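Local coordinates for surface layer protein (Geobacillus stearothermophilus, PDB 2RA1) that probably builds the crystalline surface layer of the bacterial cell, pairing with copies of itself, binding metal ions and, through its N-terminal part, cell-wall sugars, at residues I333-N338 against V392-K397; A345-K350 against G379-T384. All blocks are in the same frame, centred on the assembly; numbering follows the deposited sequence.

Interaction 1 of 2, residues I333-N338 against V392-K397; sequences ITFNFN and VNATVK
I333 and F335 fill buried space between two sheets, packed sandwich-like, of the small β-rich module at the C-terminal end of this fragment, meeting V392, A394 and V396. Strand 333-335 passes strand 392-397 at 7.8 Å between axes, 152° from parallel, and no hydrogen bond spans that gap. I333 sends its chain forward with CG1 opposite the backbone N (chi1 -170°), which carries CD1 to 3.7 Å from A394 CB; the same CD1 touches V396 CG2 at 4.2 Å. F335 reaches further, swinging its ring over with CG opposite the carbonyl carbon (chi1 -82°). CZ lies 4.2 Å from A394 CB, and the rim points at the backbone N of N393, near the ring plane. The ring crosses V392 obliquely; the modelled spacing to CG2 is doubtful. V352 and L408 close around the same ring. An alanine in place of F335 would probably leave a gap between the sheets, with V392 and A394 losing the ring they pack on. T334 pairs with T353 and V392 with V406, while A394 is bonded by T402 and T403. The side chains that meet are apolar, so shape and burial probably carry the contact.

Interaction 2 of 2, residues A345-K350 against G379-T384; sequences AVDLTK and GKFINT
V346 and I382 face each other as the antiparallel hydrogen-bonded pair of a very short ladder. V346 N donates to I382 O over 2.8 Å, almost straight at 173°, and I382 N returns a bond to V346 O at 3.0 Å. Two residues on, L348 N reaches back to K380 O over 2.8 Å, and the L348 side chain drapes along that same carbonyl.

D347 and F381 form the neighbouring non-hydrogen-bonded pair. F381 lays one ring face against the D347 side chain, with CE2 at 3.5 Å from D347 CB; the carboxylate is turned 44° from the ring plane, and A345 O sits at the ring edge. The alkyl chain of K380, extended beyond CG, runs across the same carboxylate, K380 CG coming to 3.6 Å of D347 OD1, so this contact is made by the methylenes.

What fixes the carboxylate is T349. D347 places CG opposite its backbone N (chi1 -176°), and OD1 then takes two bonds from one face of its plane: T349 N at 3.0 Å, which closes an Asx turn, and T349 OG1 at 2.7 Å. K350 NZ in turn donates to T349 OG1 and makes a long salt bridge to D347 OD2, so a positive charge probably steadies the anion.

On the V346 and I382 face, I382 CG1 is met at 4.2 Å by CD2 of L348 from the 3-10 segment, and both side chains go inward to L376 and V392. V346 CG2 lies across T384 OG1, which is bonded to P341 O. A minimal two-stranded antiparallel sheet thus results, with an Asx turn leading into a 3-10 segment; K380 and F381 also form a classic β bulge, outside this two-strand pairing.

Both contacts belong to the C-terminal β-module, about 12 Å apart between centres, and interaction 2 is nested along the chain inside the loop that interaction 1 closes. Interaction 1 is core: side chains from two sheets meet with no hydrogen bond between them. Interaction 2 is partly buried, and there backbone bonds join the strands into one sheet while an acid, a threonine and lysines work its more open face. They meet at V392, whose CG1 touches L348 CD1 at 3.9 Å and also I382 CD1, so the apolar face of the small ladder continues the interior in which F335 lies. Strand 389-397 follows strand 381-382 in the chain, and V392 is shared by both contacts.

Interaction 1 of 2, residues I333-N338 against V392-K397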
ATOM      1  N   ILE A 333     -40.090 -12.416 -22.884  1.00 25.44           N
ATOM      2  CA  ILE A 333     -39.528 -13.398 -21.990  1.00 31.32           C
ATOM      3  C   ILE A 333     -39.101 -14.631 -22.760  1.00 34.08           C
ATOM      4  O   ILE A 333     -39.830 -15.111 -23.621  1.00 31.01           O
ATOM      5  CB  ILE A 333     -40.491 -13.768 -20.845  1.00 28.10           C
ATOM      6  CG1 ILE A 333     -39.749 -14.615 -19.814  1.00 27.35           C
ATOM      7  CG2 ILE A 333     -41.709 -14.485 -21.366  1.00 20.38           C
ATOM      8  CD1 ILE A 333     -40.611 -15.152 -18.728  1.00 21.29           C
ATOM      9  N   THR A 334     -37.897 -15.119 -22.460  1.00 30.74           N
ATOM     10  CA  THR A 334     -37.373 -16.317 -23.108  1.00 26.33           C
ATOM     11  C   THR A 334     -36.551 -17.174 -22.148  1.00 26.26           C
ATOM     12  O   THR A 334     -36.029 -16.680 -21.151  1.00 25.75           O
ATOM     13  CB  THR A 334     -36.496 -15.963 -24.299  1.00 29.61           C
ATOM     14  OG1 THR A 334     -35.398 -15.166 -23.843  1.00 34.13           O
ATOM     15  CG2 THR A 334     -37.297 -15.156 -25.328  1.00 38.14           C
ATOM     16  N   PHE A 335     -36.453 -18.463 -22.473  1.00 23.48           N
ATOM     17  CA  PHE A 335     -35.607 -19.406 -21.769  1.00 22.44           C
ATOM     18  C   PHE A 335     -34.175 -19.207 -22.248  1.00 26.98           C
ATOM     19  O   PHE A 335     -33.932 -18.962 -23.439  1.00 28.92           O
ATOM     20  CB  PHE A 335     -36.092 -20.833 -22.022  1.00 23.53           C
ATOM     21  CG  PHE A 335     -37.242 -21.234 -21.148  1.00 21.63           C
ATOM     22  CD1 PHE A 335     -38.533 -21.300 -21.654  1.00 24.22           C
ATOM     23  CD2 PHE A 335     -37.037 -21.520 -19.808  1.00 25.39           C
ATOM     24  CE1 PHE A 335     -39.598 -21.656 -20.839  1.00 19.20           C
ATOM     25  CE2 PHE A 335     -38.092 -21.873 -18.984  1.00 21.24           C
ATOM     26  CZ  PHE A 335     -39.382 -21.926 -19.507  1.00 20.07           C
ATOM     27  N   ASN A 336     -33.223 -19.285 -21.327  1.00 28.65           N
ATOM     28  CA  ASN A 336     -31.857 -18.917 -21.665  1.00 32.12           C
ATOM     29  C   ASN A 336     -31.197 -19.911 -22.611  1.00 31.19           C
ATOM     30  O   ASN A 336     -30.370 -19.534 -23.449  1.00 32.24           O
ATOM     31  CB  ASN A 336     -31.041 -18.711 -20.397  1.00 29.45           C
ATOM     32  CG  ASN A 336     -31.598 -17.618 -19.550  1.00 31.54           C
ATOM     33  OD1 ASN A 336     -32.319 -16.755 -20.044  1.00 36.42           O
ATOM     34  ND2 ASN A 336     -31.287 -17.641 -18.264  1.00 36.13           N
ATOM     35  N   PHE A 337     -31.575 -21.175 -22.498  1.00 21.61           N
ATOM     36  CA  PHE A 337     -30.984 -22.173 -23.369  1.00 29.08           C
ATOM     37  C   PHE A 337     -32.028 -23.161 -23.863  1.00 31.11           C
ATOM     38  O   PHE A 337     -33.147 -23.205 -23.360  1.00 30.87           O
ATOM     39  CB  PHE A 337     -29.869 -22.913 -22.632  1.00 32.42           C
ATOM     40  CG  PHE A 337     -29.027 -22.023 -21.778  1.00 35.04           C
ATOM     41  CD1 PHE A 337     -29.253 -21.932 -20.409  1.00 36.34           C
ATOM     42  CD2 PHE A 337     -28.001 -21.278 -22.339  1.00 33.50           C
ATOM     43  CE1 PHE A 337     -28.468 -21.105 -19.616  1.00 38.59           C
ATOM     44  CE2 PHE A 337     -27.204 -20.453 -21.558  1.00 34.15           C
ATOM     45  CZ  PHE A 337     -27.437 -20.358 -20.198  1.00 35.66           C
ATOM     46  N   ASN A 338     -31.644 -23.973 -24.839  1.00 34.83           N
ATOM     47  CA  ASN A 338     -32.535 -25.005 -25.358  1.00 35.70           C
ATOM     48  C   ASN A 338     -32.594 -26.221 -24.436  1.00 31.38           C
ATOM     49  O   ASN A 338     -33.193 -27.236 -24.781  1.00 37.57           O
ATOM     50  CB  ASN A 338     -32.129 -25.419 -26.786  1.00 41.59           C
ATOM     51  CG  ASN A 338     -30.720 -25.993 -26.855  1.00 53.90           C
ATOM     52  OD1 ASN A 338     -29.944 -25.874 -25.905  1.00 66.64           O
ATOM     53  ND2 ASN A 338     -30.381 -26.610 -27.984  1.00 45.74           N
ATOM     54  N   VAL A 392     -42.142 -26.721 -20.553  1.00 20.82           N
ATOM     55  CA  VAL A 392     -42.284 -25.681 -19.548  1.00 26.77           C
ATOM     56  C   VAL A 392     -42.808 -24.415 -20.207  1.00 27.64           C
ATOM     57  O   VAL A 392     -42.709 -24.240 -21.429  1.00 18.11           O
ATOM     58  CB  VAL A 392     -40.948 -25.376 -18.859  1.00 31.96           C
ATOM     59  CG1 VAL A 392     -40.467 -26.566 -18.057  1.00 27.81           C
ATOM     60  CG2 VAL A 392     -39.900 -25.026 -19.905  1.00 42.71           C
ATOM     61  N   ASN A 393     -43.364 -23.539 -19.380  1.00 30.06           N
ATOM     62  CA  ASN A 393     -43.985 -22.305 -19.840  1.00 21.93           C
ATOM     63  C   ASN A 393     -43.819 -21.218 -18.777  1.00 26.20           C
ATOM     64  O   ASN A 393     -44.349 -21.318 -17.672  1.00 29.69           O
ATOM     65  CB  ASN A 393     -45.459 -22.564 -20.113  1.00 25.58           C
ATOM     66  CG  ASN A 393     -46.169 -21.365 -20.694  1.00 30.97           C
ATOM     67  OD1 ASN A 393     -45.942 -20.217 -20.284  1.00 29.10           O
ATOM     68  ND2 ASN A 393     -47.043 -21.626 -21.658  1.00 23.62           N
ATOM     69  N   ALA A 394     -43.051 -20.190 -19.089  1.00 26.63           N
ATOM     70  CA  ALA A 394     -42.923 -19.071 -18.178  1.00 21.76           C
ATOM     71  C   ALA A 394     -43.804 -17.906 -18.653  1.00 31.88           C
ATOM     72  O   ALA A 394     -43.777 -17.516 -19.831  1.00 28.37           O
ATOM     73  CB  ALA A 394     -41.465 -18.640 -18.056  1.00 21.07           C
ATOM     74  N   THR A 395     -44.598 -17.373 -17.731  1.00 30.48           N
ATOM     75  CA  THR A 395     -45.431 -16.218 -18.011  1.00 26.20           C
ATOM     76  C   THR A 395     -45.152 -15.217 -16.903  1.00 33.98           C
ATOM     77  O   THR A 395     -45.084 -15.593 -15.734  1.00 33.85           O
ATOM     78  CB  THR A 395     -46.941 -16.563 -18.031  1.00 23.13           C
ATOM     79  OG1 THR A 395     -47.223 -17.478 -19.094  1.00 32.97           O
ATOM     80  CG2 THR A 395     -47.774 -15.310 -18.264  1.00 24.44           C
ATOM     81  N   VAL A 396     -44.942 -13.955 -17.273  1.00 41.40           N
ATOM     82  CA  VAL A 396     -44.784 -12.898 -16.283  1.00 45.94           C
ATOM     83  C   VAL A 396     -46.160 -12.573 -15.743  1.00 45.43           C
ATOM     84  O   VAL A 396     -47.034 -12.137 -16.490  1.00 50.98           O
ATOM     85  CB  VAL A 396     -44.196 -11.622 -16.895  1.00 44.70           C
ATOM     86  CG1 VAL A 396     -44.130 -10.535 -15.845  1.00 52.41           C
ATOM     87  CG2 VAL A 396     -42.833 -11.879 -17.463  1.00 33.80           C
ATOM     88  N   LYS A 397     -46.369 -12.796 -14.455  1.00 39.81           N
ATOM     89  CA  LYS A 397     -47.691 -12.573 -13.889  1.00 52.51           C
ATOM     90  C   LYS A 397     -47.925 -11.072 -13.755  1.00 55.83           C
ATOM     91  O   LYS A 397     -47.001 -10.330 -13.409  1.00 52.78           O
ATOM     92  CB  LYS A 397     -47.814 -13.254 -12.524  1.00 56.85           C
ATOM     93  CG  LYS A 397     -49.235 -13.305 -11.982  1.00 59.87           C
ATOM     94  CD  LYS A 397     -49.266 -13.604 -10.487  1.00 63.50           C
ATOM     95  CE  LYS A 397     -48.641 -12.467  -9.683  1.00 68.09           C
ATOM     96  NZ  LYS A 397     -49.049 -12.479  -8.237  1.00 71.48           N
TER

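Interaction 2 of 2, residues A345-K350 against G379-T384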
ATOM      1  N   ALA A 345     -34.233 -31.038  -8.451  1.00 30.39           N
ATOM      2  CA  ALA A 345     -34.906 -29.766  -8.171  1.00 30.96           C
ATOM      3  C   ALA A 345     -34.239 -28.595  -8.902  1.00 36.03           C
ATOM      4  O   ALA A 345     -33.308 -27.968  -8.399  1.00 38.60           O
ATOM      5  CB  ALA A 345     -34.991 -29.503  -6.658  1.00 30.33           C
ATOM      6  N   VAL A 346     -34.738 -28.320 -10.101  1.00 31.10           N
ATOM      7  CA  VAL A 346     -34.240 -27.252 -10.961  1.00 20.94           C
ATOM      8  C   VAL A 346     -35.157 -26.027 -10.847  1.00 20.62           C
ATOM      9  O   VAL A 346     -36.336 -26.101 -11.164  1.00 23.51           O
ATOM     10  CB  VAL A 346     -34.207 -27.748 -12.431  1.00 27.89           C
ATOM     11  CG1 VAL A 346     -33.922 -26.622 -13.404  1.00 20.76           C
ATOM     12  CG2 VAL A 346     -33.211 -28.898 -12.590  1.00 20.66           C
ATOM     13  N   ASP A 347     -34.614 -24.916 -10.364  1.00 25.09           N
ATOM     14  CA  ASP A 347     -35.349 -23.659 -10.268  1.00 29.40           C
ATOM     15  C   ASP A 347     -35.490 -23.012 -11.650  1.00 32.16           C
ATOM     16  O   ASP A 347     -34.525 -22.513 -12.216  1.00 35.56           O
ATOM     17  CB  ASP A 347     -34.620 -22.714  -9.304  1.00 33.68           C
ATOM     18  CG  ASP A 347     -35.363 -21.409  -9.067  1.00 32.38           C
ATOM     19  OD1 ASP A 347     -36.308 -21.116  -9.801  1.00 32.72           O
ATOM     20  OD2 ASP A 347     -34.983 -20.661  -8.148  1.00 37.23           O
ATOM     21  N   LEU A 348     -36.703 -23.017 -12.179  1.00 30.50           N
ATOM     22  CA  LEU A 348     -36.982 -22.458 -13.491  1.00 31.27           C
ATOM     23  C   LEU A 348     -36.779 -20.933 -13.659  1.00 33.02           C
ATOM     24  O   LEU A 348     -36.565 -20.465 -14.777  1.00 35.73           O
ATOM     25  CB  LEU A 348     -38.398 -22.849 -13.909  1.00 26.84           C
ATOM     26  CG  LEU A 348     -38.555 -24.339 -14.206  1.00 25.29           C
ATOM     27  CD1 LEU A 348     -39.964 -24.622 -14.662  1.00 24.51           C
ATOM     28  CD2 LEU A 348     -37.575 -24.773 -15.264  1.00 21.76           C
ATOM     29  N   THR A 349     -36.865 -20.168 -12.568  1.00 21.20           N
ATOM     30  CA  THR A 349     -36.618 -18.723 -12.624  1.00 27.49           C
ATOM     31  C   THR A 349     -35.156 -18.386 -12.979  1.00 29.73           C
ATOM     32  O   THR A 349     -34.847 -17.279 -13.405  1.00 36.11           O
ATOM     33  CB  THR A 349     -37.021 -18.000 -11.309  1.00 25.43           C
ATOM     34  OG1 THR A 349     -36.219 -18.479 -10.235  1.00 34.89           O
ATOM     35  CG2 THR A 349     -38.470 -18.264 -10.972  1.00 31.29           C
ATOM     36  N   LYS A 350     -34.260 -19.348 -12.814  1.00 28.65           N
ATOM     37  CA  LYS A 350     -32.853 -19.128 -13.114  1.00 27.06           C
ATOM     38  C   LYS A 350     -32.585 -19.381 -14.588  1.00 28.20           C
ATOM     39  O   LYS A 350     -31.456 -19.251 -15.038  1.00 31.63           O
ATOM     40  CB  LYS A 350     -31.998 -20.081 -12.279  1.00 31.35           C
ATOM     41  CG  LYS A 350     -32.302 -20.041 -10.789  1.00 44.57           C
ATOM     42  CD  LYS A 350     -31.574 -18.908 -10.081  1.00 51.35           C
ATOM     43  CE  LYS A 350     -32.353 -18.393  -8.874  1.00 57.42           C
ATOM     44  NZ  LYS A 350     -33.486 -17.471  -9.238  1.00 59.69           N
ATOM     45  N   GLY A 379     -43.953 -23.608  -6.934  1.00 33.32           N
ATOM     46  CA  GLY A 379     -44.324 -22.901  -8.147  1.00 37.51           C
ATOM     47  C   GLY A 379     -43.222 -22.705  -9.189  1.00 39.68           C
ATOM     48  O   GLY A 379     -43.489 -22.130 -10.247  1.00 40.43           O
ATOM     49  N   LYS A 380     -42.007 -23.200  -8.917  1.00 38.13           N
ATOM     50  CA  LYS A 380     -40.853 -22.914  -9.776  1.00 36.53           C
ATOM     51  C   LYS A 380     -39.821 -24.036  -9.930  1.00 34.02           C
ATOM     52  O   LYS A 380     -39.024 -23.989 -10.857  1.00 37.56           O
ATOM     53  CB  LYS A 380     -40.145 -21.623  -9.336  1.00 30.80           C
ATOM     54  CG  LYS A 380     -39.386 -21.737  -8.031  1.00 37.30           C
ATOM     55  CD  LYS A 380     -39.090 -20.365  -7.440  1.00 38.35           C
ATOM     56  CE  LYS A 380     -38.297 -20.473  -6.150  1.00 38.58           C
ATOM     57  NZ  LYS A 380     -38.348 -19.233  -5.335  1.00 42.97           N
ATOM     58  N   PHE A 381     -39.827 -25.027  -9.039  1.00 27.59           N
ATOM     59  CA  PHE A 381     -38.871 -26.141  -9.118  1.00 21.29           C
ATOM     60  C   PHE A 381     -39.424 -27.358  -9.841  1.00 26.26           C
ATOM     61  O   PHE A 381     -40.564 -27.772  -9.589  1.00 27.81           O
ATOM     62  CB  PHE A 381     -38.467 -26.582  -7.717  1.00 25.11           C
ATOM     63  CG  PHE A 381     -37.558 -25.617  -7.010  1.00 29.39           C
ATOM     64  CD1 PHE A 381     -38.074 -24.675  -6.132  1.00 29.00           C
ATOM     65  CD2 PHE A 381     -36.191 -25.663  -7.207  1.00 28.26           C
ATOM     66  CE1 PHE A 381     -37.241 -23.788  -5.469  1.00 28.17           C
ATOM     67  CE2 PHE A 381     -35.339 -24.766  -6.545  1.00 29.58           C
ATOM     68  CZ  PHE A 381     -35.866 -23.832  -5.683  1.00 29.15           C
ATOM     69  N   ILE A 382     -38.631 -27.942 -10.736  1.00 18.77           N
ATOM     70  CA  ILE A 382     -38.981 -29.254 -11.301  1.00 23.82           C
ATOM     71  C   ILE A 382     -37.877 -30.317 -11.201  1.00 22.60           C
ATOM     72  O   ILE A 382     -36.698 -30.009 -11.118  1.00 25.25           O
ATOM     73  CB  ILE A 382     -39.504 -29.185 -12.769  1.00 28.15           C
ATOM     74  CG1 ILE A 382     -38.452 -28.606 -13.729  1.00 27.55           C
ATOM     75  CG2 ILE A 382     -40.810 -28.415 -12.843  1.00 24.95           C
ATOM     76  CD1 ILE A 382     -38.755 -28.905 -15.199  1.00 19.02           C
ATOM     77  N   ASN A 383     -38.289 -31.576 -11.221  1.00 31.63           N
ATOM     78  CA  ASN A 383     -37.374 -32.701 -11.160  1.00 28.37           C
ATOM     79  C   ASN A 383     -37.149 -33.289 -12.557  1.00 29.26           C
ATOM     80  O   ASN A 383     -38.056 -33.864 -13.149  1.00 32.95           O
ATOM     81  CB  ASN A 383     -37.978 -33.758 -10.234  1.00 33.34           C
ATOM     82  CG  ASN A 383     -37.034 -34.912  -9.963  1.00 35.10           C
ATOM     83  OD1 ASN A 383     -36.139 -35.205 -10.752  1.00 29.33           O
ATOM     84  ND2 ASN A 383     -37.225 -35.564  -8.831  1.00 36.42           N
ATOM     85  N   THR A 384     -35.942 -33.141 -13.087  1.00 26.23           N
ATOM     86  CA  THR A 384     -35.648 -33.571 -14.456  1.00 31.09           C
ATOM     87  C   THR A 384     -34.871 -34.883 -14.509  1.00 33.91           C
ATOM     88  O   THR A 384     -34.510 -35.357 -15.593  1.00 40.61           O
ATOM     89  CB  THR A 384     -34.842 -32.496 -15.247  1.00 26.57           C
ATOM     90  OG1 THR A 384     -33.624 -32.206 -14.552  1.00 29.56           O
ATOM     91  CG2 THR A 384     -35.641 -31.212 -15.385  1.00 27.88           C
TER